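Local coordinates for protein BolA (Coxiella burnetii, PDB 3TR3) that is of uncharacterised function but belongs to the stress-linked BolA/IbaG family, whose relatives pair with monothiol glutaredoxins in iron-sulfur metabolism, and binds a cobalt ion, at residues Lys11-Thr16 with Asn56-His61; Arg22-Glu27 with Glu34-Cys39; Asp29-Glu34 with Asp65-Ser70; Thr49-Val54 with Leu71-Pro76. One frame throughout, in Å; residues are numbered along the deposited sequence.

How the contacts relate
The four contacts tie together one small alpha-beta domain of class II KH-like BolA topology. Along the chain contact 1 opens first and spans contact 2, which closes before contact 4 opens; the segments of contact 3 alternate with those of all the others, and those of 4 with those of 1. Contact 2 is the hairpin of strands 22-28 and 32-38, to which contact 3 adds strand 68-74 in parallel, sharing Glu34. Contact 1 lies within the helical layer and contact 4 packs it on the sheet, both through helix 47-57. Centres of contacts 2 and 4 are about 9 Å apart, those of 3 and 4 about 16 Å, so the metal-binding end is distant from contact 4.

Contact 1. Residues Lys11-Thr16 with Asn56-His61; sequences KQWIET and NALGSH
Aromatic stacking dominates the meeting of Lys11-Thr16 with Asn56-His61. The imidazole of His61 lies flat over one face of the Trp13 indole, with the His61 ring centroid 3.6 Å from that of the Trp13 six-membered ring and the planes only 2° apart. CD2 of His61 lies close to Trp13 CD2 and CE1 close to CE2, so the imidazole straddles the fused region of the indole, and NE2 of His61 lies 3.5 Å from NE1 of Trp13. His61 CB adds a CH-pi contact, 4.0 Å from the centroid of the same six-membered ring. The imidazole is held by Asp65, whose OD2 bonds to ND1; this probably fixes the ring's rotation and would polarise it.

Apolar contacts come from Leu58. Its CD2 fits between two neighbours on the helix, 3.5 Å from CB of Trp13 and 3.6 Å from CG1 of Ile14, the latter crossing it obliquely.

No hydrogen bond joins the two segments; the Lys11-Glu15 salt bridge lies apart from them, and Glu15 OE2 also accepts from Val23 N of strand 22-28. The whole arrangement packs the first helix against the turn between helices 47-57 and 59-65, within the helical layer of the class II KH-like BolA fold.

Contact 2. Residues Arg22-Glu27 with Glu34-Cys39; sequences RVISAE and EAVVLC
This is the antiparallel beta hairpin of strands 22-28 and 32-38, which forms one side of the three-stranded sheet in the BolA fold and carries a beta bulge. The strand axes run 4.8 Å apart at 174°. Hydrogen-bonded pairs Arg22-Leu38 and Glu27-Glu34 bracket the register, the first with Leu38 N donating to Arg22 O at 3.0 Å along an almost straight line.

Between them Ile24 and Ser25 both stand opposite Val36. The helix-like backbone of Ile24 (psi -18°) produces the bulge: Val36 N gives a sound bond to Ser25 O, 2.9 Å, whereas Ile24 N reaches Val36 O only weakly. The extra residue turns Ile24 over the partner strand. With CG1 in the crowded position between the backbone N and the carbonyl carbon, its CG1 and CD1 lie against CG1 of Val36, and its CG2 crosses to CG and CD1 of Leu38. The other branch of Val36, CG2, rests on Ser25 CB. On the opposite face Val23, Ala26, Ala35 and Val37 are buried, Val23 touching Ile14 of helix 7-17.

The outer edge of strand 22-28 continues into a second subunit: Ser25, Ala26 and Glu27 pair in parallel with one of its strands, and Thr7 of that subunit bonds to Ser25 OG and, through its backbone N, to Glu27 OE2. Proximity of two acids may raise the proton affinity of one of them, since OE1 of Glu27 and OE1 of Glu34 approach to 3.6 Å, their carboxylate planes 59° apart.

Contact 3. Residues Asp29-Glu34 with Asp65-Ser70; sequences DGHHFE and DIHALS. With CO (cobalt (II) ion), chain D.
His32 leaves strand 32-38 on the sheet face that also carries Ala68, Glu34 and Ser70, its CG anti to the carbonyl carbon (chi1 -71°). From CB the ring swings over the methyl of Ala68: ND1 is 3.5 Å from Ala68 CB, with CG and CE1 somewhat farther, a CH-pi contact over one ring face. CD2, on the other flank, lies 3.4 Å from CD2 of His67. At the tip, NE2 binds the cobalt ion at 2.2 Å. His67 NE2 binds the same ion, and the two imidazole planes stand 66° apart. Since family relatives use histidine to hold an iron-sulfur cluster with a glutaredoxin, this cobalt site may correspond to that one.

The backbone sets the histidines in place. Asp29 OD1 accepts from His31 N, making an Asx turn, and from His32 N, making an Asx motif, and Ala68 N donates to His31 O at 2.9 Å. Parallel pairing proceeds through Phe33 N to Ala68 O, then Ser70 N to Phe33 O at 3.0 Å.

On the reverse face Phe33 CB meets CD1 of Leu69, 3.8 Å away, while the Phe33 ring and Ile66 lie against Ile10 of helix 7-17, and Tyr55 of helix 47-57 reaches Leu69 O.

Contact 4. Residues Thr49-Val54 with Leu71-Pro76; sequences TRHRLV and LKTYTP
Helix 49-54 crosses strand 71-74 at 108°, the segment axes 8.7 Å apart, so that successive helix residues meet the alternate residues Leu71 and Thr73.

Arg50 makes the polar link. Its chain is extended from CG to NE and passes Thr73, with CB and CD lying against the Thr73 hydroxyl, OG1 being 3.4 Å from Arg50 CB. NH1 then donates to Thr73 O at 3.0 Å; the oxygen lies in the guanidinium plane, but the donor sits 45° above the carbonyl plane and the bond is bent, at 135°. The same NH1 forms a salt bridge with Glu78, and NE bonds to Gln45 O, so the flat group is pinned at two edges.

His51 slides past Leu71 in the opposite direction, bringing Leu71 CB beneath its ring centre, 4.1 Å from the centroid in a CH-pi contact. The ring edge faces Thr73 OG1, which lies near its plane and 3.4 Å from His51 CD2. A turn further along the helix, Val54 and Leu71 meet tip to tip, CG1 of Val54 being 3.8 Å from CD1 of Leu71.

Thr75 closes the strand by N-capping helix 76-80, its OG1 bonding to Glu78 N, the residue whose carboxylate holds Arg50. Phe42, from the loop before helix 47-57, packs on Arg50, Val54 and Thr73. Along its edge, backbone bonds of Lys72 and Tyr74 join strand 68-74 to strand 32-38, while Tyr74 covers Val36 and Leu38 on the face turned away from helix 47-57.

Contact 1. Residues Lys11-Thr16 with Asn56-His61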
# COMPACT_ATOMS: atom_id res chain seq x y z
N LYS B 11 3.36 -7.25 2.45
CA LYS B 11 3.48 -6.66 1.12
C LYS B 11 4.63 -7.25 0.30
O LYS B 11 4.45 -7.57 -0.89
CB LYS B 11 3.61 -5.13 1.20
CG LYS B 11 4.30 -4.50 0.01
CD LYS B 11 4.14 -2.98 0.03
CE LYS B 11 5.17 -2.30 -0.86
NZ LYS B 11 4.81 -2.28 -2.29
N GLN B 12 5.80 -7.37 0.93
CA GLN B 12 6.94 -7.98 0.27
C GLN B 12 6.74 -9.48 -0.09
O GLN B 12 7.10 -9.90 -1.17
CB GLN B 12 8.21 -7.79 1.11
CG GLN B 12 8.66 -6.33 1.17
CD GLN B 12 10.04 -6.15 1.83
OE1 GLN B 12 10.35 -6.78 2.85
NE2 GLN B 12 10.86 -5.27 1.24
N TRP B 13 6.17 -10.26 0.84
CA TRP B 13 6.00 -11.70 0.68
C TRP B 13 5.03 -12.02 -0.46
O TRP B 13 5.30 -12.89 -1.28
CB TRP B 13 5.49 -12.33 1.98
CG TRP B 13 6.45 -12.32 3.14
CD1 TRP B 13 7.81 -12.20 3.07
CD2 TRP B 13 6.12 -12.40 4.54
NE1 TRP B 13 8.35 -12.23 4.34
CE2 TRP B 13 7.34 -12.35 5.26
CE3 TRP B 13 4.92 -12.53 5.25
CZ2 TRP B 13 7.39 -12.41 6.66
CZ3 TRP B 13 4.96 -12.60 6.64
CH2 TRP B 13 6.20 -12.54 7.33
N ILE B 14 3.91 -11.30 -0.52
CA ILE B 14 2.93 -11.53 -1.57
C ILE B 14 3.47 -11.12 -2.93
O ILE B 14 3.32 -11.84 -3.90
CB ILE B 14 1.62 -10.79 -1.30
CG1 ILE B 14 0.97 -11.29 -0.01
CG2 ILE B 14 0.69 -10.94 -2.48
CD1 ILE B 14 -0.28 -10.42 0.39
N GLU B 15 4.14 -9.97 -3.01
CA GLU B 15 4.75 -9.57 -4.28
C GLU B 15 5.92 -10.46 -4.73
O GLU B 15 6.22 -10.54 -5.91
CB GLU B 15 5.16 -8.09 -4.24
CG GLU B 15 3.97 -7.16 -4.05
CD GLU B 15 4.37 -5.71 -3.84
OE1 GLU B 15 5.56 -5.44 -3.55
OE2 GLU B 15 3.49 -4.83 -3.98
N THR B 16 6.56 -11.12 -3.79
CA THR B 16 7.64 -12.03 -4.11
C THR B 16 7.05 -13.33 -4.64
O THR B 16 7.47 -13.81 -5.66
CB THR B 16 8.52 -12.31 -2.87
OG1 THR B 16 9.30 -11.14 -2.59
CG2 THR B 16 9.46 -13.48 -3.08
N ASN B 56 -1.41 -19.12 -1.02
CA ASN B 56 -0.40 -20.06 -1.47
C ASN B 56 0.96 -19.38 -1.73
O ASN B 56 2.01 -19.92 -1.38
CB ASN B 56 -0.92 -20.82 -2.70
CG ASN B 56 0.06 -21.87 -3.20
OD1 ASN B 56 0.91 -21.56 -4.04
ND2 ASN B 56 -0.06 -23.10 -2.70
N ALA B 57 0.91 -18.21 -2.36
CA ALA B 57 2.06 -17.33 -2.50
C ALA B 57 2.74 -16.98 -1.15
O ALA B 57 3.93 -16.72 -1.14
CB ALA B 57 1.67 -16.04 -3.24
N LEU B 58 2.00 -16.95 -0.04
CA LEU B 58 2.59 -16.60 1.26
C LEU B 58 3.24 -17.80 1.92
O LEU B 58 3.95 -17.67 2.94
CB LEU B 58 1.55 -15.97 2.20
CG LEU B 58 1.16 -14.52 1.95
CD1 LEU B 58 -0.17 -14.21 2.60
CD2 LEU B 58 2.23 -13.54 2.45
N GLY B 59 2.99 -18.98 1.34
CA GLY B 59 3.63 -20.22 1.73
C GLY B 59 3.58 -20.49 3.21
O GLY B 59 2.51 -20.51 3.81
N SER B 60 4.76 -20.68 3.81
CA SER B 60 4.85 -21.03 5.21
C SER B 60 4.54 -19.85 6.15
O SER B 60 4.21 -20.05 7.31
CB SER B 60 6.23 -21.61 5.51
OG SER B 60 7.22 -20.61 5.46
N HIS B 61 4.67 -18.61 5.64
CA HIS B 61 4.31 -17.43 6.40
C HIS B 61 2.84 -17.50 6.78
O HIS B 61 2.44 -17.17 7.92
CB HIS B 61 4.62 -16.16 5.59
CG HIS B 61 6.07 -15.98 5.29
ND1 HIS B 61 7.04 -15.91 6.28
CD2 HIS B 61 6.73 -15.87 4.11
CE1 HIS B 61 8.23 -15.76 5.72
NE2 HIS B 61 8.07 -15.74 4.40

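Contact 2. Residues Arg22-Glu27 with Glu34-Cys39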
# COMPACT_ATOMS: atom_id res chain seq x y z
N ARG B 22 0.70 -6.33 -7.17
CA ARG B 22 0.99 -5.13 -6.37
C ARG B 22 0.09 -5.13 -5.14
O ARG B 22 -1.16 -5.17 -5.27
CB ARG B 22 0.78 -3.84 -7.19
CG ARG B 22 1.10 -2.53 -6.41
CD ARG B 22 1.11 -1.28 -7.30
NE ARG B 22 2.09 -1.38 -8.38
CZ ARG B 22 1.97 -0.76 -9.56
NH1 ARG B 22 0.90 -0.01 -9.81
NH2 ARG B 22 2.92 -0.91 -10.49
N VAL B 23 0.70 -5.11 -3.94
CA VAL B 23 -0.10 -4.89 -2.73
C VAL B 23 -0.29 -3.35 -2.48
O VAL B 23 0.59 -2.66 -1.94
CB VAL B 23 0.47 -5.65 -1.49
CG1 VAL B 23 -0.49 -5.56 -0.30
CG2 VAL B 23 0.76 -7.11 -1.83
N ILE B 24 -1.43 -2.82 -2.92
CA ILE B 24 -1.68 -1.39 -2.88
C ILE B 24 -2.09 -0.91 -1.48
O ILE B 24 -2.01 0.28 -1.17
CB ILE B 24 -2.70 -0.91 -3.95
CG1 ILE B 24 -4.08 -1.48 -3.66
CG2 ILE B 24 -2.18 -1.18 -5.38
CD1 ILE B 24 -5.13 -0.85 -4.53
N SER B 25 -2.51 -1.83 -0.63
CA SER B 25 -2.80 -1.47 0.73
C SER B 25 -2.61 -2.67 1.63
O SER B 25 -3.14 -3.73 1.37
CB SER B 25 -4.21 -0.93 0.82
OG SER B 25 -4.65 -0.93 2.16
N ALA B 26 -1.81 -2.51 2.69
CA ALA B 26 -1.64 -3.52 3.73
C ALA B 26 -1.80 -2.90 5.15
O ALA B 26 -1.07 -1.98 5.51
CB ALA B 26 -0.26 -4.18 3.58
N GLU B 27 -2.75 -3.41 5.94
CA GLU B 27 -3.08 -2.87 7.27
C GLU B 27 -3.18 -3.98 8.29
O GLU B 27 -3.45 -5.13 7.91
CB GLU B 27 -4.40 -2.06 7.26
CG GLU B 27 -4.35 -0.82 6.36
CD GLU B 27 -5.69 -0.08 6.27
OE1 GLU B 27 -6.64 -0.62 5.63
OE2 GLU B 27 -5.77 1.06 6.85
N GLU B 34 -5.38 -6.88 6.78
CA GLU B 34 -6.18 -6.74 5.56
C GLU B 34 -5.24 -6.31 4.47
O GLU B 34 -4.36 -5.47 4.68
CB GLU B 34 -7.25 -5.66 5.68
CG GLU B 34 -8.26 -5.88 6.78
CD GLU B 34 -8.97 -4.58 7.17
OE1 GLU B 34 -8.48 -3.49 6.79
OE2 GLU B 34 -10.02 -4.66 7.85
N ALA B 35 -5.43 -6.88 3.28
CA ALA B 35 -4.60 -6.54 2.15
C ALA B 35 -5.49 -6.37 0.92
O ALA B 35 -6.50 -7.07 0.78
CB ALA B 35 -3.53 -7.63 1.92
N VAL B 36 -5.14 -5.41 0.06
CA VAL B 36 -5.82 -5.21 -1.20
C VAL B 36 -4.73 -5.54 -2.18
O VAL B 36 -3.64 -4.99 -2.09
CB VAL B 36 -6.33 -3.77 -1.41
CG1 VAL B 36 -7.11 -3.66 -2.71
CG2 VAL B 36 -7.18 -3.30 -0.21
N VAL B 37 -5.01 -6.53 -3.04
CA VAL B 37 -4.03 -7.09 -3.96
C VAL B 37 -4.54 -6.93 -5.38
O VAL B 37 -5.70 -7.25 -5.66
CB VAL B 37 -3.74 -8.58 -3.67
CG1 VAL B 37 -2.60 -9.06 -4.56
CG2 VAL B 37 -3.36 -8.77 -2.23
N LEU B 38 -3.68 -6.39 -6.25
CA LEU B 38 -3.97 -6.29 -7.66
C LEU B 38 -3.08 -7.32 -8.35
O LEU B 38 -1.88 -7.41 -8.05
CB LEU B 38 -3.71 -4.88 -8.24
CG LEU B 38 -4.37 -3.63 -7.62
CD1 LEU B 38 -4.36 -2.34 -8.52
CD2 LEU B 38 -5.77 -3.88 -7.09
N CYS B 39 -3.68 -8.11 -9.26
CA CYS B 39 -2.96 -9.05 -10.10
C CYS B 39 -3.78 -9.36 -11.37
O CYS B 39 -4.96 -9.72 -11.27
CB CYS B 39 -2.68 -10.34 -9.32
SG CYS B 39 -1.47 -11.41 -10.10

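Contact 3. Residues Asp29-Glu34 with Asp65-Ser70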
# COMPACT_ATOMS: atom_id res chain seq x y z
N ASP B 29 -2.11 -5.24 12.83
CA ASP B 29 -1.47 -5.04 14.14
C ASP B 29 -0.51 -6.17 14.56
O ASP B 29 -0.20 -6.32 15.75
CB ASP B 29 -2.58 -4.98 15.20
CG ASP B 29 -3.56 -6.23 15.14
OD1 ASP B 29 -3.11 -7.40 15.06
OD2 ASP B 29 -4.79 -6.04 15.17
N GLY B 30 -0.10 -7.02 13.62
CA GLY B 30 0.74 -8.17 13.95
C GLY B 30 0.01 -9.52 14.01
O GLY B 30 0.65 -10.55 13.98
N HIS B 31 -1.32 -9.49 14.10
CA HIS B 31 -2.18 -10.68 14.19
C HIS B 31 -3.32 -10.63 13.19
O HIS B 31 -3.51 -11.58 12.46
CB HIS B 31 -2.70 -10.90 15.64
CG HIS B 31 -1.70 -11.60 16.48
ND1 HIS B 31 -0.55 -10.98 16.94
CD2 HIS B 31 -1.59 -12.91 16.83
CE1 HIS B 31 0.21 -11.87 17.56
NE2 HIS B 31 -0.39 -13.05 17.51
N HIS B 32 -4.08 -9.54 13.16
CA HIS B 32 -5.13 -9.42 12.14
C HIS B 32 -4.73 -8.41 11.06
O HIS B 32 -4.29 -7.32 11.35
CB HIS B 32 -6.50 -9.13 12.79
CG HIS B 32 -7.09 -10.29 13.55
ND1 HIS B 32 -8.21 -10.99 13.12
CD2 HIS B 32 -6.68 -10.91 14.69
CE1 HIS B 32 -8.48 -11.95 13.98
NE2 HIS B 32 -7.57 -11.93 14.95
N PHE B 33 -4.80 -8.80 9.80
CA PHE B 33 -4.36 -7.96 8.70
C PHE B 33 -5.46 -7.90 7.62
O PHE B 33 -6.35 -8.76 7.58
CB PHE B 33 -3.08 -8.51 8.08
CG PHE B 33 -1.89 -8.54 9.00
CD1 PHE B 33 -0.98 -7.47 9.03
CD2 PHE B 33 -1.65 -9.65 9.81
CE1 PHE B 33 0.15 -7.52 9.86
CE2 PHE B 33 -0.53 -9.70 10.67
CZ PHE B 33 0.37 -8.64 10.70
N GLU B 34 -5.38 -6.88 6.78
CA GLU B 34 -6.18 -6.74 5.56
C GLU B 34 -5.24 -6.31 4.47
O GLU B 34 -4.36 -5.47 4.68
CB GLU B 34 -7.25 -5.66 5.68
CG GLU B 34 -8.26 -5.88 6.78
CD GLU B 34 -8.97 -4.58 7.17
OE1 GLU B 34 -8.48 -3.49 6.79
OE2 GLU B 34 -10.02 -4.66 7.85
N ASP B 65 3.11 -17.93 10.57
CA ASP B 65 3.41 -16.57 11.07
C ASP B 65 2.22 -15.62 11.13
O ASP B 65 2.14 -14.80 12.05
CB ASP B 65 4.51 -15.89 10.25
CG ASP B 65 5.79 -16.69 10.22
OD1 ASP B 65 6.03 -17.53 11.14
OD2 ASP B 65 6.58 -16.46 9.28
N ILE B 66 1.32 -15.71 10.15
CA ILE B 66 0.20 -14.78 10.01
C ILE B 66 -1.05 -15.40 10.61
O ILE B 66 -1.56 -16.37 10.08
CB ILE B 66 -0.04 -14.42 8.55
CG1 ILE B 66 1.23 -13.93 7.87
CG2 ILE B 66 -1.17 -13.41 8.38
CD1 ILE B 66 1.01 -13.65 6.42
N HIS B 67 -1.54 -14.83 11.71
CA HIS B 67 -2.70 -15.37 12.40
C HIS B 67 -3.98 -15.22 11.55
O HIS B 67 -4.75 -16.19 11.38
CB HIS B 67 -2.79 -14.76 13.82
CG HIS B 67 -4.14 -14.85 14.48
ND1 HIS B 67 -4.59 -15.98 15.12
CD2 HIS B 67 -5.11 -13.91 14.65
CE1 HIS B 67 -5.79 -15.76 15.62
NE2 HIS B 67 -6.13 -14.51 15.35
N ALA B 68 -4.23 -14.03 11.01
CA ALA B 68 -5.46 -13.80 10.23
C ALA B 68 -5.21 -12.78 9.15
O ALA B 68 -4.51 -11.79 9.38
CB ALA B 68 -6.61 -13.37 11.11
N LEU B 69 -5.71 -13.07 7.95
CA LEU B 69 -5.48 -12.20 6.82
C LEU B 69 -6.72 -12.13 5.96
O LEU B 69 -7.11 -13.09 5.39
CB LEU B 69 -4.31 -12.71 6.00
CG LEU B 69 -4.09 -11.97 4.69
CD1 LEU B 69 -3.94 -10.44 4.93
CD2 LEU B 69 -2.88 -12.53 3.98
N SER B 70 -7.34 -10.96 5.88
CA SER B 70 -8.55 -10.71 5.13
C SER B 70 -8.12 -10.07 3.80
O SER B 70 -7.19 -9.27 3.79
CB SER B 70 -9.42 -9.77 5.98
OG SER B 70 -10.40 -9.09 5.24
CO CO D . -7.76 -13.47 16.49
O HOH W 1 0.28 -13.42 13.65

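Contact 4. Residues Thr49-Val54 with Leu71-Pro76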
# COMPACT_ATOMS: atom_id res chain seq x y z
N THR B 49 -10.67 -18.66 -5.64
CA THR B 49 -9.39 -18.93 -6.28
C THR B 49 -8.40 -17.79 -6.12
O THR B 49 -7.21 -18.02 -5.89
CB THR B 49 -9.58 -19.17 -7.78
OG1 THR B 49 -10.35 -20.36 -7.94
CG2 THR B 49 -8.24 -19.32 -8.48
N ARG B 50 -8.87 -16.55 -6.30
CA ARG B 50 -7.99 -15.39 -6.22
C ARG B 50 -7.34 -15.39 -4.84
O ARG B 50 -6.11 -15.29 -4.71
CB ARG B 50 -8.75 -14.09 -6.44
CG ARG B 50 -9.20 -13.83 -7.86
CD ARG B 50 -10.24 -12.71 -7.88
NE ARG B 50 -10.68 -12.47 -9.24
CZ ARG B 50 -10.97 -11.27 -9.76
NH1 ARG B 50 -10.82 -10.18 -9.01
NH2 ARG B 50 -11.38 -11.18 -11.05
N HIS B 51 -8.16 -15.60 -3.82
CA HIS B 51 -7.68 -15.64 -2.43
C HIS B 51 -6.72 -16.79 -2.19
O HIS B 51 -5.72 -16.61 -1.52
CB HIS B 51 -8.85 -15.71 -1.43
CG HIS B 51 -9.69 -14.46 -1.37
ND1 HIS B 51 -10.52 -14.18 -0.31
CD2 HIS B 51 -9.82 -13.43 -2.25
CE1 HIS B 51 -11.13 -13.03 -0.53
NE2 HIS B 51 -10.75 -12.57 -1.71
N ARG B 52 -7.00 -17.96 -2.76
CA ARG B 52 -6.11 -19.10 -2.56
C ARG B 52 -4.73 -18.91 -3.19
O ARG B 52 -3.71 -19.31 -2.60
CB ARG B 52 -6.76 -20.39 -3.03
CG ARG B 52 -7.80 -20.82 -2.06
CD ARG B 52 -8.64 -21.92 -2.63
NE ARG B 52 -9.46 -22.51 -1.58
CZ ARG B 52 -10.25 -23.57 -1.76
NH1 ARG B 52 -10.34 -24.15 -2.96
NH2 ARG B 52 -10.96 -24.04 -0.73
N LEU B 53 -4.69 -18.30 -4.37
CA LEU B 53 -3.39 -18.01 -4.99
C LEU B 53 -2.52 -17.15 -4.04
O LEU B 53 -1.30 -17.38 -3.93
CB LEU B 53 -3.57 -17.31 -6.32
CG LEU B 53 -3.79 -18.23 -7.51
CD1 LEU B 53 -4.01 -17.44 -8.83
CD2 LEU B 53 -2.63 -19.25 -7.63
N VAL B 54 -3.16 -16.19 -3.35
CA VAL B 54 -2.46 -15.28 -2.47
C VAL B 54 -1.97 -16.02 -1.21
O VAL B 54 -0.79 -15.91 -0.84
CB VAL B 54 -3.33 -14.04 -2.11
CG1 VAL B 54 -2.65 -13.25 -1.00
CG2 VAL B 54 -3.58 -13.15 -3.35
N LEU B 71 -8.75 -10.43 2.67
CA LEU B 71 -8.25 -9.96 1.35
C LEU B 71 -9.31 -9.31 0.49
O LEU B 71 -10.45 -9.74 0.50
CB LEU B 71 -7.61 -11.08 0.49
CG LEU B 71 -6.44 -11.92 1.02
CD1 LEU B 71 -6.22 -13.24 0.16
CD2 LEU B 71 -5.15 -11.08 1.11
N LYS B 72 -8.92 -8.26 -0.23
CA LYS B 72 -9.64 -7.85 -1.43
C LYS B 72 -8.71 -7.99 -2.63
O LYS B 72 -7.60 -7.45 -2.62
CB LYS B 72 -10.17 -6.43 -1.36
CG LYS B 72 -11.22 -6.21 -0.30
CD LYS B 72 -11.49 -4.70 -0.10
CE LYS B 72 -12.58 -4.47 0.95
NZ LYS B 72 -12.76 -3.03 1.24
N THR B 73 -9.17 -8.73 -3.64
CA THR B 73 -8.36 -9.10 -4.81
C THR B 73 -8.94 -8.53 -6.09
O THR B 73 -10.07 -8.81 -6.42
CB THR B 73 -8.23 -10.64 -4.93
OG1 THR B 73 -9.52 -11.25 -4.78
CG2 THR B 73 -7.27 -11.19 -3.85
N TYR B 74 -8.16 -7.72 -6.80
CA TYR B 74 -8.66 -7.08 -8.01
C TYR B 74 -7.73 -7.34 -9.17
O TYR B 74 -6.53 -7.51 -8.99
CB TYR B 74 -8.79 -5.55 -7.84
CG TYR B 74 -9.73 -5.09 -6.73
CD1 TYR B 74 -11.11 -5.03 -6.92
CD2 TYR B 74 -9.23 -4.70 -5.49
CE1 TYR B 74 -11.96 -4.64 -5.91
CE2 TYR B 74 -10.06 -4.30 -4.48
CZ TYR B 74 -11.43 -4.26 -4.68
OH TYR B 74 -12.24 -3.84 -3.64
N THR B 75 -8.28 -7.35 -10.37
CA THR B 75 -7.43 -7.17 -11.52
C THR B 75 -7.15 -5.68 -11.61
O THR B 75 -7.93 -4.86 -11.15
CB THR B 75 -8.10 -7.61 -12.85
OG1 THR B 75 -9.29 -6.84 -13.10
CG2 THR B 75 -8.41 -9.11 -12.83
N PRO B 76 -6.03 -5.33 -12.24
CA PRO B 76 -5.75 -3.93 -12.53
C PRO B 76 -6.93 -3.22 -13.18
O PRO B 76 -7.23 -2.09 -12.77
CB PRO B 76 -4.56 -4.00 -13.48
CG PRO B 76 -3.87 -5.32 -13.16
CD PRO B 76 -4.93 -6.24 -12.62